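Local coordinates for RNA silencing suppressor p19 (Carnation Italian ringspot virus, PDB 6BJV), which suppresses RNA silencing in the plant host by binding short interfering RNA duplexes as a homodimer that selects them by the length of the duplex, at residues A[7-10]-A[11-14]; A[42-45]-A[46-49]. All coordinates share one frame; numbering follows the deposited sequence.

Contact 1 (A[7-10]-A[11-14]); sequences GNDT and REQA. With nucleotides of chain C.
Arg-11 reaches out of helix 7-16 to the sugar-phosphate backbone of chain C and grips it between two successive nucleotides. NH2 gives the stronger bond, 2.7 Å to OP1 of U10 with an N-H...O angle of 157°. NH1 adds two weak ones, to the same OP1 and, at 3.3 Å, to O3' of U9. OP1 of U10 thus sits at the guanidinium edge, in its plane, held by both terminal nitrogens, while the sugar of U9 brings C5' over one face near the rim. Arg-11 meets only sugar and phosphate atoms of these two nucleotides, so it reads no base here. The side chain is extended from CG to NE (chi1 165°, CG opposite the backbone N), and only the last torsion, about CD-NE, turns the guanidinium. NH1 is tied further by the carbonyl of Lys-67, and the side chain also rests on Val-69 of strand 68-75.

Behind it the helix is regular. Glu-12 N, Gln-13 N and Ala-14 N bond to the carbonyls of Asn-8, Asp-9 and Thr-10, each about 3.0 Å from N to O. Asp-9 and Glu-12 lie alongside each other, OD1 to OE1 3.6 Å, two acidic groups that probably repel each other if both are ionised. Ala-14 is buried against Val-68 and Phe-70 of that strand, where the alpha-helix lies beside the sheet as part of p19's sequence-independent RNA-binding surface.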
ATOM      1  N   GLY A   7     -27.227   5.659  -4.439  1.00132.45           N
ATOM      2  CA  GLY A   7     -26.002   5.079  -3.915  1.00121.95           C
ATOM      3  C   GLY A   7     -24.760   5.883  -4.243  1.00120.48           C
ATOM      4  O   GLY A   7     -23.815   5.923  -3.451  1.00112.10           O
ATOM      5  N   ASN A   8     -24.738   6.529  -5.408  1.00107.43           N
ATOM      6  CA  ASN A   8     -23.576   7.294  -5.840  1.00103.19           C
ATOM      7  C   ASN A   8     -23.585   8.733  -5.342  1.00106.49           C
ATOM      8  O   ASN A   8     -22.547   9.399  -5.413  1.00102.44           O
ATOM      9  CB  ASN A   8     -23.483   7.294  -7.370  1.00102.83           C
ATOM     10  CG  ASN A   8     -23.127   5.932  -7.931  1.00 95.18           C
ATOM     11  OD1 ASN A   8     -22.442   5.141  -7.283  1.00 88.37           O
ATOM     12  ND2 ASN A   8     -23.588   5.654  -9.145  1.00 95.19           N
ATOM     13  N   ASP A   9     -24.720   9.229  -4.845  1.00 79.82           N
ATOM     14  CA  ASP A   9     -24.776  10.619  -4.402  1.00 80.92           C
ATOM     15  C   ASP A   9     -24.032  10.823  -3.088  1.00 69.26           C
ATOM     16  O   ASP A   9     -23.507  11.914  -2.841  1.00 67.82           O
ATOM     17  CB  ASP A   9     -26.230  11.073  -4.274  1.00 88.18           C
ATOM     18  CG  ASP A   9     -26.911  11.242  -5.624  1.00 97.17           C
ATOM     19  OD1 ASP A   9     -26.222  11.141  -6.661  1.00 95.68           O
ATOM     20  OD2 ASP A   9     -28.135  11.490  -5.646  1.00 99.66           O
ATOM     21  N   THR A  10     -23.971   9.797  -2.235  1.00 78.64           N
ATOM     22  CA  THR A  10     -23.164   9.908  -1.023  1.00 68.36           C
ATOM     23  C   THR A  10     -21.678   9.933  -1.361  1.00 62.55           C
ATOM     24  O   THR A  10     -20.900  10.651  -0.722  1.00 58.21           O
ATOM     25  CB  THR A  10     -23.482   8.757  -0.065  1.00 62.10           C
ATOM     26  OG1 THR A  10     -22.736   8.917   1.148  1.00 55.05           O
ATOM     27  CG2 THR A  10     -23.146   7.412  -0.689  1.00 59.58           C
ATOM     28  N   ARG A  11     -21.266   9.154  -2.363  1.00 61.72           N
ATOM     29  CA  ARG A  11     -19.906   9.264  -2.879  1.00 56.83           C
ATOM     30  C   ARG A  11     -19.647  10.666  -3.410  1.00 59.28           C
ATOM     31  O   ARG A  11     -18.557  11.221  -3.228  1.00 54.72           O
ATOM     32  CB  ARG A  11     -19.687   8.223  -3.978  1.00 57.15           C
ATOM     33  CG  ARG A  11     -18.460   8.448  -4.859  1.00 52.65           C
ATOM     34  CD  ARG A  11     -18.369   7.370  -5.926  1.00 50.09           C
ATOM     35  NE  ARG A  11     -17.226   7.557  -6.813  1.00 44.81           N
ATOM     36  CZ  ARG A  11     -15.985   7.171  -6.533  1.00 41.16           C
ATOM     37  NH1 ARG A  11     -15.712   6.577  -5.379  1.00 38.18           N
ATOM     38  NH2 ARG A  11     -15.014   7.385  -7.410  1.00 42.17           N
ATOM     39  N   GLU A  12     -20.645  11.250  -4.069  1.00 69.27           N
ATOM     40  CA  GLU A  12     -20.500  12.588  -4.625  1.00 71.49           C
ATOM     41  C   GLU A  12     -20.291  13.622  -3.525  1.00 69.75           C
ATOM     42  O   GLU A  12     -19.515  14.570  -3.693  1.00 68.38           O
ATOM     43  CB  GLU A  12     -21.736  12.920  -5.460  1.00 80.97           C
ATOM     44  CG  GLU A  12     -21.533  14.026  -6.459  1.00 81.24           C
ATOM     45  CD  GLU A  12     -22.759  14.266  -7.321  1.00 89.02           C
ATOM     46  OE1 GLU A  12     -23.859  13.811  -6.937  1.00 95.64           O
ATOM     47  OE2 GLU A  12     -22.625  14.909  -8.384  1.00 87.93           O
ATOM     48  N   GLN A  13     -20.967  13.450  -2.387  1.00 63.64           N
ATOM     49  CA  GLN A  13     -20.800  14.384  -1.278  1.00 61.37           C
ATOM     50  C   GLN A  13     -19.457  14.185  -0.585  1.00 54.20           C
ATOM     51  O   GLN A  13     -18.819  15.158  -0.166  1.00 53.82           O
ATOM     52  CB  GLN A  13     -21.949  14.219  -0.282  1.00 64.70           C
ATOM     53  CG  GLN A  13     -23.304  14.663  -0.822  1.00 75.19           C
ATOM     54  CD  GLN A  13     -24.448  14.335   0.121  1.00 76.65           C
ATOM     55  OE1 GLN A  13     -24.321  13.478   0.997  1.00 72.09           O
ATOM     56  NE2 GLN A  13     -25.574  15.017  -0.055  1.00 82.30           N
ATOM     57  N   ALA A  14     -19.007  12.933  -0.458  1.00 49.03           N
ATOM     58  CA  ALA A  14     -17.742  12.670   0.218  1.00 43.23           C
ATOM     59  C   ALA A  14     -16.579  13.328  -0.514  1.00 43.39           C
ATOM     60  O   ALA A  14     -15.634  13.815   0.117  1.00 43.59           O
ATOM     61  CB  ALA A  14     -17.516  11.163   0.339  1.00 39.01           C
TER
ATOM     62  P     U C  10     -12.302   5.398  -6.685  1.00 53.91           P
ATOM     63  OP1   U C  10     -12.654   6.748  -6.177  1.00 54.23           O
ATOM     64  OP2   U C  10     -12.181   5.185  -8.149  1.00 56.03           O
ATOM     65  O5'   U C  10     -10.938   4.946  -6.001  1.00 52.43           O
ATOM     66  C5'   U C  10     -10.833   4.844  -4.588  1.00 50.62           C
ATOM     67  C4'   U C  10      -9.633   4.030  -4.182  1.00 49.15           C
ATOM     68  O4'   U C  10      -9.783   2.663  -4.650  1.00 49.21           O
ATOM     69  C3'   U C  10      -8.301   4.474  -4.767  1.00 48.55           C
ATOM     70  O3'   U C  10      -7.728   5.571  -4.078  1.00 47.60           O
ATOM     71  C2'   U C  10      -7.472   3.201  -4.698  1.00 47.78           C
ATOM     72  O2'   U C  10      -6.989   2.971  -3.382  0.53 46.25           O
ATOM     73  C1'   U C  10      -8.523   2.141  -5.019  1.00 48.48           C
ATOM     74  N1    U C  10      -8.558   1.795  -6.457  1.00 49.69           N
ATOM     75  C2    U C  10      -7.537   1.011  -6.952  1.00 49.70           C
ATOM     76  O2    U C  10      -6.614   0.611  -6.262  1.00 48.34           O
ATOM     77  N3    U C  10      -7.634   0.717  -8.287  1.00 51.30           N
ATOM     78  C4    U C  10      -8.629   1.116  -9.155  1.00 53.19           C
ATOM     79  O4    U C  10      -8.573   0.764 -10.334  1.00 55.66           O
ATOM     80  C5    U C  10      -9.655   1.924  -8.567  1.00 52.46           C
ATOM     81  C6    U C  10      -9.583   2.225  -7.267  1.00 50.81           C
ATOM     82  P     U C   9     -18.031   2.700  -8.965  1.00 62.37           P
ATOM     83  OP1   U C   9     -18.446   3.773  -8.025  1.00 61.32           O
ATOM     84  OP2   U C   9     -18.019   2.975 -10.424  1.00 65.03           O
ATOM     85  O5'   U C   9     -16.577   2.205  -8.554  1.00 60.67           O
ATOM     86  C5'   U C   9     -15.587   3.117  -8.108  1.00 59.46           C
ATOM     87  C4'   U C   9     -14.919   2.615  -6.856  1.00 57.60           C
ATOM     88  O4'   U C   9     -14.846   1.165  -6.884  1.00 57.47           O
ATOM     89  C3'   U C   9     -13.480   3.057  -6.652  1.00 57.84           C
ATOM     90  O3'   U C   9     -13.380   4.359  -6.105  1.00 58.28           O
ATOM     91  C2'   U C   9     -12.923   1.965  -5.750  1.00 56.24           C
ATOM     92  O2'   U C   9     -13.316   2.160  -4.400  1.00 54.90           O
ATOM     93  C1'   U C   9     -13.641   0.731  -6.293  1.00 56.69           C
ATOM     94  N1    U C   9     -12.849   0.025  -7.324  1.00 58.32           N
ATOM     95  C2    U C   9     -11.700  -0.628  -6.930  1.00 58.08           C
ATOM     96  O2    U C   9     -11.305  -0.639  -5.777  1.00 56.81           O
ATOM     97  N3    U C   9     -11.029  -1.260  -7.946  1.00 59.63           N
ATOM     98  C4    U C   9     -11.385  -1.308  -9.277  1.00 61.96           C
ATOM     99  O4    U C   9     -10.673  -1.925 -10.069  1.00 64.00           O
ATOM    100  C5    U C   9     -12.591  -0.612  -9.603  1.00 62.31           C
ATOM    101  C6    U C   9     -13.263   0.013  -8.635  1.00 60.44           C
TER

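Contact 2 (A[42-45]-A[46-49]); sequences WRLY and NDET. With nucleotides of chain D.
With CG anti to the backbone N (chi1 171°) and the ring plane turned across the CA-CB bond (chi2 90°), Trp-42 presents the flat of its indole to C1, the first nucleotide of chain D. C5 of the cytosine lies 3.4 Å above the indole plane and over its centre, and CE2 comes within 3.5 Å of that same C5. The pyrrole side meets the sugar, CD1 standing 3.4 Å from O4', while NE1 is 3.6 Å from OP2 of the 5' phosphate. Base, sugar and phosphate of one terminal nucleotide therefore all meet a single side chain. This end-capping stack is the signature of the p19 caliper: the indole stacks on the terminal base, and the second subunit probably does the same at the other end, so that the duplex length can be measured between them.

Beyond the tryptophan the chain leaves helix 39-45 through a turn. Asp-47 N makes a weak bond to Leu-44 O (3.1 Å, N-H...O angle 126°), and Glu-48, bent at chi2, folds its carboxylate back so that OE1 accepts from the same Asp-47 N at 3.2 Å. OE1 also lies 2.9 Å from Leu-44 O, another acceptor, so the position of this carboxylate, and with it the bond, is doubtful. Asp-47 lays its CB 3.4 Å from Leu-44 O and crosses the leucine side chain at a slant. Asn-46 ND2 bonds to Ser-51 O, farther along the loop, and the Tyr-45 side chain touches Leu-57, its hydroxyl making a weak hydrogen bond with Asn-55 O.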
ATOM      1  N   TRP A  42       1.574  26.409  -6.409  1.00 60.52           N
ATOM      2  CA  TRP A  42       2.286  25.179  -6.732  1.00 60.54           C
ATOM      3  C   TRP A  42       3.298  25.395  -7.848  1.00 63.58           C
ATOM      4  O   TRP A  42       4.354  24.755  -7.854  1.00 65.47           O
ATOM      5  CB  TRP A  42       1.293  24.085  -7.125  1.00 57.47           C
ATOM      6  CG  TRP A  42       1.938  22.858  -7.682  1.00 57.98           C
ATOM      7  CD1 TRP A  42       2.361  21.764  -6.984  1.00 57.47           C
ATOM      8  CD2 TRP A  42       2.234  22.598  -9.058  1.00 59.58           C
ATOM      9  NE1 TRP A  42       2.902  20.837  -7.843  1.00 58.76           N
ATOM     10  CE2 TRP A  42       2.836  21.326  -9.121  1.00 60.15           C
ATOM     11  CE3 TRP A  42       2.047  23.316 -10.242  1.00 60.91           C
ATOM     12  CZ2 TRP A  42       3.253  20.758 -10.322  1.00 62.23           C
ATOM     13  CZ3 TRP A  42       2.460  22.751 -11.432  1.00 62.83           C
ATOM     14  CH2 TRP A  42       3.058  21.484 -11.464  1.00 63.58           C
ATOM     15  N   ARG A  43       2.993  26.287  -8.792  1.00 67.29           N
ATOM     16  CA  ARG A  43       3.952  26.615  -9.840  1.00 68.97           C
ATOM     17  C   ARG A  43       5.195  27.276  -9.259  1.00 74.17           C
ATOM     18  O   ARG A  43       6.314  27.034  -9.727  1.00 76.38           O
ATOM     19  CB  ARG A  43       3.299  27.531 -10.876  1.00 68.15           C
ATOM     20  CG  ARG A  43       4.234  27.972 -11.988  1.00 71.71           C
ATOM     21  CD  ARG A  43       3.553  28.940 -12.938  1.00 72.22           C
ATOM     22  NE  ARG A  43       3.151  30.176 -12.270  1.00 72.39           N
ATOM     23  CZ  ARG A  43       3.953  31.216 -12.057  1.00 75.50           C
ATOM     24  NH1 ARG A  43       5.219  31.187 -12.455  1.00 78.19           N
ATOM     25  NH2 ARG A  43       3.487  32.294 -11.439  1.00 77.18           N
ATOM     26  N   LEU A  44       5.017  28.122  -8.245  1.00 71.39           N
ATOM     27  CA  LEU A  44       6.122  28.888  -7.683  1.00 75.37           C
ATOM     28  C   LEU A  44       6.905  28.123  -6.624  1.00 76.45           C
ATOM     29  O   LEU A  44       8.103  28.375  -6.454  1.00 80.61           O
ATOM     30  CB  LEU A  44       5.597  30.194  -7.087  1.00 75.96           C
ATOM     31  CG  LEU A  44       4.908  31.117  -8.096  1.00 75.73           C
ATOM     32  CD1 LEU A  44       4.246  32.282  -7.392  1.00 76.24           C
ATOM     33  CD2 LEU A  44       5.898  31.631  -9.131  1.00 79.31           C
ATOM     34  N   TYR A  45       6.265  27.202  -5.900  1.00 92.55           N
ATOM     35  CA  TYR A  45       7.011  26.390  -4.946  1.00 96.46           C
ATOM     36  C   TYR A  45       8.042  25.520  -5.649  1.00 98.10           C
ATOM     37  O   TYR A  45       9.046  25.133  -5.042  1.00101.95           O
ATOM     38  CB  TYR A  45       6.061  25.520  -4.129  1.00 93.34           C
ATOM     39  CG  TYR A  45       6.779  24.649  -3.125  1.00 96.96           C
ATOM     40  CD1 TYR A  45       7.117  25.136  -1.869  1.00 97.99           C
ATOM     41  CD2 TYR A  45       7.133  23.343  -3.436  1.00 96.33           C
ATOM     42  CE1 TYR A  45       7.779  24.346  -0.950  1.00 99.27           C
ATOM     43  CE2 TYR A  45       7.795  22.546  -2.524  1.00 98.69           C
ATOM     44  CZ  TYR A  45       8.115  23.052  -1.282  1.00 99.97           C
ATOM     45  OH  TYR A  45       8.775  22.261  -0.369  1.00101.77           O
ATOM     46  N   ASN A  46       7.814  25.202  -6.926  1.00104.93           N
ATOM     47  CA  ASN A  46       8.762  24.431  -7.719  1.00106.73           C
ATOM     48  C   ASN A  46       9.826  25.309  -8.369  1.00110.04           C
ATOM     49  O   ASN A  46      10.318  24.981  -9.457  1.00110.00           O
ATOM     50  CB  ASN A  46       8.014  23.623  -8.782  1.00101.08           C
ATOM     51  CG  ASN A  46       8.868  22.528  -9.390  1.00102.35           C
ATOM     52  OD1 ASN A  46       9.461  22.705 -10.455  1.00102.53           O
ATOM     53  ND2 ASN A  46       8.940  21.389  -8.712  1.00103.92           N
ATOM     54  N   ASP A  47      10.194  26.422  -7.729  1.00 85.40           N
ATOM     55  CA  ASP A  47      11.197  27.331  -8.268  1.00 90.36           C
ATOM     56  C   ASP A  47      12.280  27.722  -7.271  1.00 95.06           C
ATOM     57  O   ASP A  47      13.283  28.309  -7.689  1.00100.02           O
ATOM     58  CB  ASP A  47      10.534  28.612  -8.799  1.00 89.56           C
ATOM     59  CG  ASP A  47       9.689  28.365 -10.036  1.00 86.59           C
ATOM     60  OD1 ASP A  47       9.847  27.299 -10.667  1.00 86.28           O
ATOM     61  OD2 ASP A  47       8.872  29.242 -10.385  1.00 85.04           O
ATOM     62  N   GLU A  48      12.117  27.425  -5.981  1.00141.18           N
ATOM     63  CA  GLU A  48      13.165  27.702  -5.006  1.00142.97           C
ATOM     64  C   GLU A  48      14.332  26.752  -5.235  1.00146.39           C
ATOM     65  O   GLU A  48      15.413  27.173  -5.662  1.00152.67           O
ATOM     66  CB  GLU A  48      12.636  27.565  -3.575  1.00137.75           C
ATOM     67  CG  GLU A  48      11.595  28.603  -3.171  1.00133.20           C
ATOM     68  CD  GLU A  48      10.224  28.319  -3.752  1.00127.83           C
ATOM     69  OE1 GLU A  48      10.126  27.461  -4.653  1.00128.80           O
ATOM     70  OE2 GLU A  48       9.243  28.952  -3.306  1.00122.18           O
ATOM     71  N   THR A  49      14.120  25.470  -4.954  1.00139.33           N
ATOM     72  CA  THR A  49      15.083  24.420  -5.265  1.00141.46           C
ATOM     73  C   THR A  49      14.530  23.591  -6.420  1.00142.26           C
ATOM     74  O   THR A  49      14.103  22.446  -6.254  1.00138.96           O
ATOM     75  CB  THR A  49      15.364  23.556  -4.025  1.00137.44           C
ATOM     76  OG1 THR A  49      16.261  22.494  -4.373  1.00140.51           O
ATOM     77  CG2 THR A  49      14.074  22.969  -3.469  1.00131.05           C
TER
ATOM     78  OP3   C D   1       0.815  15.665  -7.227  1.00 64.77           O
ATOM     79  P     C D   1       1.297  17.065  -7.178  1.00 65.04           P
ATOM     80  OP1   C D   1       2.215  17.190  -6.018  1.00 67.18           O
ATOM     81  OP2   C D   1       1.795  17.430  -8.527  1.00 65.29           O
ATOM     82  O5'   C D   1       0.038  17.992  -6.885  1.00 63.63           O
ATOM     83  C5'   C D   1      -0.212  18.489  -5.580  1.00 64.30           C
ATOM     84  C4'   C D   1      -1.298  19.532  -5.592  1.00 63.71           C
ATOM     85  O4'   C D   1      -0.844  20.707  -6.319  1.00 64.27           O
ATOM     86  C3'   C D   1      -2.587  19.140  -6.297  1.00 63.04           C
ATOM     87  O3'   C D   1      -3.442  18.337  -5.502  1.00 62.90           O
ATOM     88  C2'   C D   1      -3.179  20.491  -6.670  1.00 63.07           C
ATOM     89  O2'   C D   1      -3.802  21.106  -5.549  1.00 63.14           O
ATOM     90  C1'   C D   1      -1.919  21.274  -7.036  1.00 63.73           C
ATOM     91  N1    C D   1      -1.623  21.178  -8.482  1.00 64.00           N
ATOM     92  C2    C D   1      -2.404  21.917  -9.371  1.00 64.06           C
ATOM     93  O2    C D   1      -3.311  22.633  -8.920  1.00 63.53           O
ATOM     94  N3    C D   1      -2.156  21.837 -10.698  1.00 65.33           N
ATOM     95  C4    C D   1      -1.172  21.055 -11.143  1.00 65.63           C
ATOM     96  N4    C D   1      -0.966  21.010 -12.462  1.00 66.36           N
ATOM     97  C5    C D   1      -0.360  20.286 -10.259  1.00 65.32           C
ATOM     98  C6    C D   1      -0.620  20.376  -8.948  1.00 64.75           C
TER

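In the fold
Contact 1 comes first along the chain, on helix 7-16, and contact 2 follows on helix 39-45 and the loop that leads on to strand 58-65; these two helices are consecutive, and both precede the four-stranded antiparallel sheet. The contact centres lie about 35 Å apart and their nearest atoms about 21 Å, without touching. Each meets a different RNA strand, contact 1 within chain C and contact 2 at the first nucleotide of chain D. One subunit thereby combines a grip on the backbone inside the duplex with a cover over its end, a division of labour consistent with binding that depends on duplex length rather than sequence.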